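Local structure of post-proline cleaving enzyme (Rickettsia typhi, 4HVT) at residues Phe158-Leu163 and Asn171-Ile176; Thr357-Val362 and Glu406-Leu411; Val574-Arg579 and Gln636-Val641. The protein probably acts as a serine-type endopeptidase of the prolyl oligopeptidase family, cutting peptides after proline with a hydrolase domain paired to a beta-propeller. All blocks are in the same frame, centred on the assembly; numbering follows the deposited sequence.

Contact 1 of 3, residues Phe158-Leu163 and Asn171-Ile176; sequences FREWDL and NGFEPI. With EDO (1,2-ethanediol), chain B.
The F158 ring receives P175 on one face: CD of the proline stands 3.8 Å from the ring centroid and 9° off the normal, a CH-pi contact almost over the centre. At the edge of the same ring, near its plane, lies the carbonyl oxygen of F173, 3.8 Å from F158 CD1. The F173 ring carries C1 of an ethanediol, probably from the crystallisation liquor, over one face toward the rim, and its edge-to-face partner is W221. With CG anti to the backbone N (chi1 -166°), E160 reaches out in an extended chain and brackets F173. Its backbone N donates to F173 O at 2.8 Å, nearly along the C=O axis, while F173 N returns a bond of 2.8 Å to E160 OE1, met on the anti side of the carboxylate. The other oxygen, OE2, forms salt bridges with R143 and R223, which probably steady the carboxylate and favour its ionised form. R159 and E174 run side by side, their guanidinium and carboxylate planes only 15° apart, yet NE stays 4.0 Å from E174 OE2 with no N-H aimed at it. A water takes the NE hydrogen instead and donates weakly to E174 OE1. F158 O is buried without a conventional hydrogen-bonding partner, although E174 CA makes a CA-H...O contact with it at 3.5 Å. P175 centres an inverse gamma turn. The arrangement is that of a loop folded back on a blade strand of the beta-propeller, between strands 167-168 and 185-186, both of which pair with strand 155-162.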
loop_
_atom_site.group_PDB
_atom_site.type_symbol
_atom_site.label_atom_id
_atom_site.label_comp_id
_atom_site.label_asym_id
_atom_site.label_seq_id
_atom_site.Cartn_x
_atom_site.Cartn_y
_atom_site.Cartn_z
ATOM N N PHE A 158 -20.248 -0.117 -3.749
ATOM C CA PHE A 158 -20.070 0.746 -4.912
ATOM C C PHE A 158 -21.417 1.256 -5.309
ATOM O O PHE A 158 -22.432 0.725 -4.893
ATOM C CB PHE A 158 -19.446 0.002 -6.087
ATOM C CG PHE A 158 -20.151 -1.299 -6.400
ATOM C CD1 PHE A 158 -21.204 -1.317 -7.311
ATOM C CD2 PHE A 158 -19.699 -2.447 -5.856
ATOM C CE1 PHE A 158 -21.867 -2.514 -7.574
ATOM C CE2 PHE A 158 -20.354 -3.647 -6.110
ATOM C CZ PHE A 158 -21.419 -3.672 -7.005
ATOM N N ARG A 159 -21.433 2.298 -6.142
ATOM C CA ARG A 159 -22.648 2.800 -6.720
ATOM C C ARG A 159 -22.370 3.210 -8.149
ATOM O O ARG A 159 -21.329 3.840 -8.440
ATOM C CB ARG A 159 -23.158 4.032 -5.985
ATOM C CG ARG A 159 -23.557 3.802 -4.568
ATOM C CD ARG A 159 -24.008 5.124 -3.972
ATOM N NE ARG A 159 -25.229 5.626 -4.578
ATOM C CZ ARG A 159 -25.815 6.768 -4.221
ATOM N NH1 ARG A 159 -25.254 7.555 -3.303
ATOM N NH2 ARG A 159 -26.931 7.148 -4.802
ATOM N N GLU A 160 -23.278 2.887 -9.046
ATOM C CA GLU A 160 -23.133 3.280 -10.459
ATOM C C GLU A 160 -23.457 4.756 -10.676
ATOM O O GLU A 160 -24.378 5.285 -10.075
ATOM C CB GLU A 160 -24.087 2.438 -11.305
ATOM C CG GLU A 160 -23.803 2.511 -12.800
ATOM C CD GLU A 160 -24.808 1.767 -13.638
ATOM O OE1 GLU A 160 -25.748 1.137 -13.094
ATOM O OE2 GLU A 160 -24.649 1.791 -14.867
ATOM N N TRP A 161 -22.693 5.413 -11.529
ATOM C CA TRP A 161 -22.716 6.854 -11.649
ATOM C C TRP A 161 -22.583 7.232 -13.122
ATOM O O TRP A 161 -21.934 6.538 -13.881
ATOM C CB TRP A 161 -21.570 7.440 -10.804
ATOM C CG TRP A 161 -21.480 8.951 -10.807
ATOM C CD1 TRP A 161 -22.018 9.799 -9.884
ATOM C CD2 TRP A 161 -20.682 9.755 -11.675
ATOM N NE1 TRP A 161 -21.667 11.099 -10.176
ATOM C CE2 TRP A 161 -20.829 11.098 -11.252
ATOM C CE3 TRP A 161 -19.876 9.477 -12.765
ATOM C CZ2 TRP A 161 -20.196 12.173 -11.904
ATOM C CZ3 TRP A 161 -19.255 10.547 -13.446
ATOM C CH2 TRP A 161 -19.406 11.869 -12.982
ATOM N N ASP A 162 -23.267 8.294 -13.531
ATOM C CA ASP A 162 -23.293 8.688 -14.934
ATOM C C ASP A 162 -22.700 10.108 -15.196
ATOM O O ASP A 162 -23.135 11.097 -14.621
ATOM C CB ASP A 162 -24.686 8.623 -15.481
ATOM C CG ASP A 162 -24.715 8.802 -17.000
ATOM O OD1 ASP A 162 -24.712 9.971 -17.432
ATOM O OD2 ASP A 162 -24.740 7.786 -17.768
ATOM N N LEU A 163 -21.742 10.162 -16.092
ATOM C CA LEU A 163 -20.972 11.413 -16.391
ATOM C C LEU A 163 -21.800 12.496 -17.081
ATOM O O LEU A 163 -21.595 13.698 -16.802
ATOM C CB LEU A 163 -19.740 11.077 -17.237
ATOM C CG LEU A 163 -18.803 12.210 -17.674
ATOM C CD1 LEU A 163 -18.248 12.882 -16.437
ATOM C CD2 LEU A 163 -17.699 11.631 -18.538
ATOM N N ASN A 171 -31.551 3.452 -9.427
ATOM C CA ASN A 171 -31.720 1.977 -9.549
ATOM C C ASN A 171 -30.587 1.290 -10.337
ATOM O O ASN A 171 -30.767 0.180 -10.859
ATOM C CB ASN A 171 -33.095 1.583 -10.146
ATOM C CG ASN A 171 -34.241 2.236 -9.420
ATOM O OD1 ASN A 171 -34.292 2.203 -8.197
ATOM N ND2 ASN A 171 -35.109 2.907 -10.151
ATOM N N GLY A 172 -29.421 1.945 -10.410
ATOM C CA GLY A 172 -28.256 1.363 -11.060
ATOM C C GLY A 172 -27.581 0.320 -10.212
ATOM O O GLY A 172 -28.049 0.010 -9.112
ATOM N N PHE A 173 -26.464 -0.218 -10.695
ATOM C CA PHE A 173 -25.683 -1.187 -9.920
ATOM C C PHE A 173 -25.193 -0.636 -8.575
ATOM O O PHE A 173 -24.424 0.340 -8.537
ATOM C CB PHE A 173 -24.508 -1.718 -10.732
ATOM C CG PHE A 173 -24.913 -2.639 -11.851
ATOM C CD1 PHE A 173 -25.363 -3.933 -11.579
ATOM C CD2 PHE A 173 -24.764 -2.250 -13.175
ATOM C CE1 PHE A 173 -25.707 -4.744 -12.594
ATOM C CE2 PHE A 173 -25.116 -3.107 -14.232
ATOM C CZ PHE A 173 -25.555 -4.349 -13.923
ATOM N N GLU A 174 -25.618 -1.300 -7.503
ATOM C CA GLU A 174 -25.293 -0.928 -6.106
ATOM C C GLU A 174 -25.725 -2.160 -5.323
ATOM O O GLU A 174 -26.860 -2.626 -5.549
ATOM C CB GLU A 174 -26.127 0.261 -5.706
ATOM C CG GLU A 174 -25.945 0.641 -4.252
ATOM C CD GLU A 174 -26.917 1.705 -3.781
ATOM O OE1 GLU A 174 -27.977 1.893 -4.409
ATOM O OE2 GLU A 174 -26.616 2.337 -2.733
ATOM N N PRO A 175 -24.859 -2.694 -4.449
ATOM C CA PRO A 175 -25.182 -3.980 -3.869
ATOM C C PRO A 175 -26.150 -3.885 -2.689
ATOM O O PRO A 175 -25.738 -3.976 -1.561
ATOM C CB PRO A 175 -23.830 -4.518 -3.447
ATOM C CG PRO A 175 -23.045 -3.303 -3.089
ATOM C CD PRO A 175 -23.503 -2.271 -4.093
ATOM N N ILE A 176 -27.420 -3.781 -2.993
ATOM C CA ILE A 176 -28.482 -3.675 -2.013
ATOM C C ILE A 176 -29.495 -4.794 -2.192
ATOM O O ILE A 176 -29.784 -5.227 -3.317
ATOM C CB ILE A 176 -29.197 -2.311 -2.068
ATOM C CG1 ILE A 176 -29.793 -1.996 -3.439
ATOM C CG2 ILE A 176 -28.200 -1.209 -1.761
ATOM C CD1 ILE A 176 -30.839 -0.886 -3.416
HETATM C C1 EDO B . -28.925 -2.688 -11.513
HETATM O O1 EDO B . -29.970 -2.426 -12.474
HETATM C C2 EDO B . -28.978 -4.172 -11.141
HETATM O O2 EDO B . -30.196 -4.353 -10.403
HETATM O O HOH W 1 -27.294 4.120 -6.098
#

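Contact 2 of 3, residues Thr357-Val362 and Glu406-Leu411; sequences TTKDRV and EEEEAL
K359 and E408 meet side chain to side chain, crossing obliquely. The lysine leaves its backbone with CG anti to N (chi1 -171°), and a bend at chi3 (-82°) turns CE back from the extended course. In the conformer given, its methylenes run close to E408 CG and NZ forms a salt bridge with E408 OE2 at 3.1 Å; K359 is exposed and has a second deposited conformer, so the pair need not always be made. A backbone bond joins the same turn to the other segment, from K359 N to E407 O at 2.9 Å, with the donor above the carbonyl plane. T358 is turned so that OG1 sits between its own N and carbonyl carbon (chi1 73°), which sets CG2 beside the backbone N and 4.1 Å from A410 CB. OG1 thereby faces back into its own turn, where R361 N and D360 N both reach it in weak bonds. The hydroxyl gives its hydrogen to a water at 2.7 Å; the same water donates to D360 OD1 and to E408 O, tying the two segments together. A second water donates to D360 OD2 and E408 OE2, bridging two carboxylates of like charge and probably easing their repulsion. D360 OD2 is also bonded to H430, and E407, whose CB points away, accepts K80 N at OE2. The 357-362 turn links antiparallel strands 350-357 and 362-368 of one propeller sheet, and it rests against the run leading into strand 410-415, whose sheet pairs that strand with 398-402 and 422-426.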
loop_
_atom_site.group_PDB
_atom_site.type_symbol
_atom_site.label_atom_id
_atom_site.label_comp_id
_atom_site.label_asym_id
_atom_site.label_seq_id
_atom_site.Cartn_x
_atom_site.Cartn_y
_atom_site.Cartn_z
ATOM N N THR A 357 0.952 0.245 -19.671
ATOM C CA THR A 357 0.769 0.138 -21.103
ATOM C C THR A 357 0.083 1.393 -21.644
ATOM O O THR A 357 -0.803 1.950 -20.957
ATOM C CB THR A 357 -0.133 -1.110 -21.390
ATOM O OG1 THR A 357 0.508 -2.282 -20.829
ATOM C CG2 THR A 357 -0.265 -1.335 -22.828
ATOM N N THR A 358 0.503 1.814 -22.846
ATOM C CA THR A 358 -0.192 2.818 -23.658
ATOM C C THR A 358 -0.693 2.141 -24.926
ATOM O O THR A 358 -0.465 0.936 -25.151
ATOM C CB THR A 358 0.645 4.037 -23.988
ATOM O OG1 THR A 358 1.648 3.693 -24.983
ATOM C CG2 THR A 358 1.276 4.623 -22.748
ATOM N N LYS A 359 -1.373 2.913 -25.750
ATOM C CA LYS A 359 -1.899 2.381 -27.027
ATOM C C LYS A 359 -0.843 1.624 -27.821
ATOM O O LYS A 359 -1.135 0.607 -28.458
ATOM C CB LYS A 359 -2.440 3.532 -27.886
ATOM C CG LYS A 359 -3.202 3.101 -29.143
ATOM C CD LYS A 359 -3.571 4.284 -30.013
ATOM C CE LYS A 359 -4.821 5.011 -29.579
ATOM N NZ LYS A 359 -5.205 6.119 -30.505
ATOM N N ASP A 360 0.380 2.167 -27.862
ATOM C CA ASP A 360 1.394 1.611 -28.730
ATOM C C ASP A 360 2.752 1.361 -28.039
ATOM O O ASP A 360 3.707 1.007 -28.696
ATOM C CB ASP A 360 1.556 2.493 -29.957
ATOM C CG ASP A 360 2.050 3.855 -29.625
ATOM O OD1 ASP A 360 2.316 4.159 -28.454
ATOM O OD2 ASP A 360 2.156 4.658 -30.578
ATOM N N ARG A 361 2.816 1.453 -26.708
ATOM C CA ARG A 361 4.058 1.150 -26.002
ATOM C C ARG A 361 3.791 0.401 -24.693
ATOM O O ARG A 361 2.778 0.645 -24.024
ATOM C CB ARG A 361 4.809 2.469 -25.653
ATOM C CG ARG A 361 5.342 3.157 -26.896
ATOM C CD ARG A 361 6.554 2.446 -27.464
ATOM N NE ARG A 361 7.174 3.185 -28.539
ATOM C CZ ARG A 361 6.791 3.100 -29.822
ATOM N NH1 ARG A 361 5.725 2.353 -30.185
ATOM N NH2 ARG A 361 7.428 3.797 -30.783
ATOM N N VAL A 362 4.756 -0.424 -24.310
ATOM C CA VAL A 362 4.800 -1.033 -22.992
ATOM C C VAL A 362 5.982 -0.388 -22.253
ATOM O O VAL A 362 7.066 -0.272 -22.819
ATOM C CB VAL A 362 5.086 -2.505 -23.128
ATOM C CG1 VAL A 362 5.155 -3.142 -21.756
ATOM C CG2 VAL A 362 4.024 -3.145 -24.057
ATOM N N GLU A 406 -5.865 2.082 -23.914
ATOM C CA GLU A 406 -6.820 2.827 -24.745
ATOM C C GLU A 406 -6.235 4.201 -25.161
ATOM O O GLU A 406 -6.617 4.751 -26.183
ATOM C CB GLU A 406 -8.149 3.040 -24.056
ATOM C CG GLU A 406 -9.131 3.701 -25.021
ATOM C CD GLU A 406 -10.567 3.620 -24.615
ATOM O OE1 GLU A 406 -10.894 2.825 -23.716
ATOM O OE2 GLU A 406 -11.353 4.375 -25.221
ATOM N N GLU A 407 -5.318 4.738 -24.378
ATOM C CA GLU A 407 -4.820 6.099 -24.535
ATOM C C GLU A 407 -3.380 6.107 -25.091
ATOM O O GLU A 407 -2.491 5.385 -24.607
ATOM C CB GLU A 407 -4.839 6.809 -23.159
ATOM C CG GLU A 407 -6.226 7.021 -22.589
ATOM C CD GLU A 407 -7.044 8.059 -23.338
ATOM O OE1 GLU A 407 -6.475 8.933 -24.042
ATOM O OE2 GLU A 407 -8.275 8.000 -23.212
ATOM N N GLU A 408 -3.123 6.968 -26.080
ATOM C CA GLU A 408 -1.755 7.234 -26.542
ATOM C C GLU A 408 -0.893 8.004 -25.514
ATOM O O GLU A 408 0.275 7.756 -25.449
ATOM C CB GLU A 408 -1.780 8.058 -27.841
ATOM C CG GLU A 408 -2.316 7.187 -28.974
ATOM C CD GLU A 408 -2.559 7.908 -30.266
ATOM O OE1 GLU A 408 -2.865 9.119 -30.230
ATOM O OE2 GLU A 408 -2.461 7.233 -31.322
ATOM N N GLU A 409 -1.501 8.922 -24.772
ATOM C CA GLU A 409 -0.811 9.765 -23.805
ATOM C C GLU A 409 -0.939 9.221 -22.385
ATOM O O GLU A 409 -1.860 8.498 -22.041
ATOM C CB GLU A 409 -1.333 11.196 -23.852
ATOM C CG GLU A 409 -1.062 11.855 -25.195
ATOM C CD GLU A 409 -1.470 13.346 -25.245
ATOM O OE1 GLU A 409 -2.377 13.806 -24.515
ATOM O OE2 GLU A 409 -0.884 14.060 -26.068
ATOM N N ALA A 410 -0.004 9.620 -21.543
ATOM C CA ALA A 410 0.115 9.100 -20.179
ATOM C C ALA A 410 0.766 10.192 -19.310
ATOM O O ALA A 410 1.404 11.092 -19.847
ATOM C CB ALA A 410 0.981 7.842 -20.157
ATOM N N LEU A 411 0.589 10.091 -18.013
ATOM C CA LEU A 411 1.247 10.982 -17.047
ATOM C C LEU A 411 2.278 10.243 -16.248
ATOM O O LEU A 411 1.985 9.181 -15.650
ATOM C CB LEU A 411 0.265 11.679 -16.131
ATOM C CG LEU A 411 -0.702 12.636 -16.858
ATOM C CD1 LEU A 411 -1.833 13.053 -15.954
ATOM C CD2 LEU A 411 0.039 13.861 -17.412
HETATM O O HOH W 2 2.502 5.856 -26.387
HETATM O O HOH W 3 -0.979 4.741 -31.531
#

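Contact 3 of 3, residues Val574-Arg579 and Gln636-Val641; sequences VAMTQR and QKYPTV
M576 lies against three residues of the 636-641 segment. Its CE is 3.7 Å from Y638 CB, 3.6 Å from P639 O and 4.0 Å from V641 CG1, while nearer the backbone M576 CB meets P639 CG at 4.0 Å. The bend at chi3 (-85°) turns the methyl into this group, and the methionine crosses both Y638 and V641 at about a right angle. The Y638 ring takes the carbonyl oxygen of M576 at its edge, near the plane, 3.3 Å from CD1. CE1 of the same ring approaches T577 CA obliquely. Further out, Q636 CG covers one face of the ring toward its rim. The phenol OH receives S633 N and gives its hydrogen to a water, which in turn donates to T577 O at 3.0 Å. V586 of strand 585-589 touches M576, P639 and V641, and F660 and L664 of helix 655-664 add further apolar cover. Helix 567-578 thus packs on the central mixed sheet of the alpha/beta-hydrolase fold. No direct hydrogen bond crosses between the segments, so the join depends on shape fit among apolar groups, with one water-mediated polar link through the tyrosine hydroxyl.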
loop_
_atom_site.group_PDB
_atom_site.type_symbol
_atom_site.label_atom_id
_atom_site.label_comp_id
_atom_site.label_asym_id
_atom_site.label_seq_id
_atom_site.Cartn_x
_atom_site.Cartn_y
_atom_site.Cartn_z
ATOM N N VAL A 574 9.485 -5.332 18.201
ATOM C CA VAL A 574 10.623 -6.226 18.388
ATOM C C VAL A 574 11.926 -5.447 18.684
ATOM O O VAL A 574 12.671 -5.800 19.608
ATOM C CB VAL A 574 10.854 -7.152 17.209
ATOM C CG1 VAL A 574 12.172 -7.891 17.404
ATOM C CG2 VAL A 574 9.672 -8.087 17.031
ATOM N N ALA A 575 12.203 -4.413 17.904
ATOM C CA ALA A 575 13.432 -3.658 18.045
ATOM C C ALA A 575 13.549 -3.125 19.471
ATOM O O ALA A 575 14.604 -3.189 20.114
ATOM C CB ALA A 575 13.507 -2.523 17.033
ATOM N N MET A 576 12.461 -2.556 19.984
ATOM C CA MET A 576 12.549 -1.830 21.236
ATOM C C MET A 576 12.573 -2.802 22.404
ATOM O O MET A 576 13.082 -2.464 23.481
ATOM C CB MET A 576 11.370 -0.864 21.391
ATOM C CG MET A 576 10.015 -1.484 21.671
ATOM S SD MET A 576 8.642 -0.330 21.948
ATOM C CE MET A 576 8.865 -0.014 23.634
ATOM N N THR A 577 12.042 -4.008 22.194
ATOM C CA THR A 577 12.109 -5.005 23.238
ATOM C C THR A 577 13.438 -5.819 23.208
ATOM O O THR A 577 13.933 -6.195 24.245
ATOM C CB THR A 577 10.867 -5.940 23.276
ATOM O OG1 THR A 577 10.678 -6.575 22.002
ATOM C CG2 THR A 577 9.572 -5.136 23.648
ATOM N N GLN A 578 14.014 -6.121 22.053
ATOM C CA GLN A 578 15.355 -6.764 22.008
ATOM C C GLN A 578 16.523 -5.879 22.279
ATOM O O GLN A 578 17.546 -6.315 22.879
ATOM C CB GLN A 578 15.559 -7.385 20.629
ATOM C CG GLN A 578 14.755 -8.576 20.424
ATOM C CD GLN A 578 15.087 -9.307 19.139
ATOM O OE1 GLN A 578 15.802 -8.805 18.298
ATOM N NE2 GLN A 578 14.598 -10.508 19.020
ATOM N N ARG A 579 16.417 -4.622 21.853
ATOM C CA ARG A 579 17.539 -3.712 21.894
ATOM C C ARG A 579 17.146 -2.316 22.428
ATOM O O ARG A 579 17.376 -1.265 21.769
ATOM C CB ARG A 579 18.187 -3.646 20.515
ATOM C CG ARG A 579 18.763 -4.944 19.992
ATOM C CD ARG A 579 19.993 -5.428 20.765
ATOM N NE ARG A 579 21.115 -4.524 20.716
ATOM C CZ ARG A 579 21.992 -4.412 19.720
ATOM N NH1 ARG A 579 21.881 -5.154 18.606
ATOM N NH2 ARG A 579 22.963 -3.499 19.829
ATOM N N GLN A 636 12.503 -3.298 33.220
ATOM C CA GLN A 636 13.315 -2.754 32.144
ATOM C C GLN A 636 12.780 -1.392 31.672
ATOM O O GLN A 636 11.582 -1.195 31.475
ATOM C CB GLN A 636 13.454 -3.756 30.994
ATOM C CG GLN A 636 14.156 -3.196 29.748
ATOM C CD GLN A 636 15.662 -3.027 29.886
ATOM O OE1 GLN A 636 16.359 -3.936 30.353
ATOM N NE2 GLN A 636 16.182 -1.866 29.479
ATOM N N LYS A 637 13.681 -0.444 31.489
ATOM C CA LYS A 637 13.271 0.838 30.886
ATOM C C LYS A 637 13.199 0.619 29.419
ATOM O O LYS A 637 14.205 0.284 28.869
ATOM C CB LYS A 637 14.296 1.939 31.131
ATOM N N TYR A 638 12.042 0.831 28.808
ATOM C CA TYR A 638 11.954 0.837 27.321
ATOM C C TYR A 638 11.949 2.278 26.818
ATOM O O TYR A 638 11.620 3.219 27.551
ATOM C CB TYR A 638 10.730 0.011 26.883
ATOM C CG TYR A 638 10.905 -1.429 27.230
ATOM C CD1 TYR A 638 11.788 -2.228 26.510
ATOM C CD2 TYR A 638 10.218 -2.023 28.315
ATOM C CE1 TYR A 638 11.978 -3.564 26.839
ATOM C CE2 TYR A 638 10.416 -3.337 28.655
ATOM C CZ TYR A 638 11.293 -4.103 27.940
ATOM O OH TYR A 638 11.463 -5.428 28.293
ATOM N N PRO A 639 12.346 2.464 25.537
ATOM C CA PRO A 639 12.236 3.799 24.972
ATOM C C PRO A 639 10.752 4.160 24.961
ATOM O O PRO A 639 9.911 3.260 24.800
ATOM C CB PRO A 639 12.804 3.659 23.556
ATOM C CG PRO A 639 12.953 2.231 23.297
ATOM C CD PRO A 639 12.851 1.465 24.600
ATOM N N THR A 640 10.465 5.450 25.160
ATOM C CA THR A 640 9.111 5.995 25.114
ATOM C C THR A 640 8.512 5.636 23.772
ATOM O O THR A 640 9.182 5.752 22.754
ATOM C CB THR A 640 9.093 7.525 25.307
ATOM O OG1 THR A 640 7.750 8.008 25.424
ATOM C CG2 THR A 640 9.857 8.300 24.237
ATOM N N VAL A 641 7.272 5.172 23.801
ATOM C CA VAL A 641 6.637 4.654 22.615
ATOM C C VAL A 641 5.261 5.276 22.438
ATOM O O VAL A 641 4.497 5.452 23.398
ATOM C CB VAL A 641 6.554 3.113 22.611
ATOM C CG1 VAL A 641 5.894 2.614 23.859
ATOM C CG2 VAL A 641 5.802 2.586 21.397
HETATM O O HOH W 4 12.889 -7.096 26.866
#

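How the contacts relate
Contacts 1 and 2 belong to the propeller, whereas contact 3 lies in the hydrolase part, across the chain's centre from both and about 50 Å from each, centre to centre. Contact 3 is the buried one and joins a helix to the start of a strand, almost wholly through apolar groups. The propeller contacts are only partly buried; contact 1 sets a loop against a strand, contact 2 a turn mainly against the loop leading into one, and backbone bonds, carboxylates and waters do more of the work. Contact 1 closes locally within one sheet, while contact 2 joins two. The charges differ too: a buried glutamate with arginine partners in contact 1, a lysine-glutamate pair at the surface in contact 2, its lysine exposed.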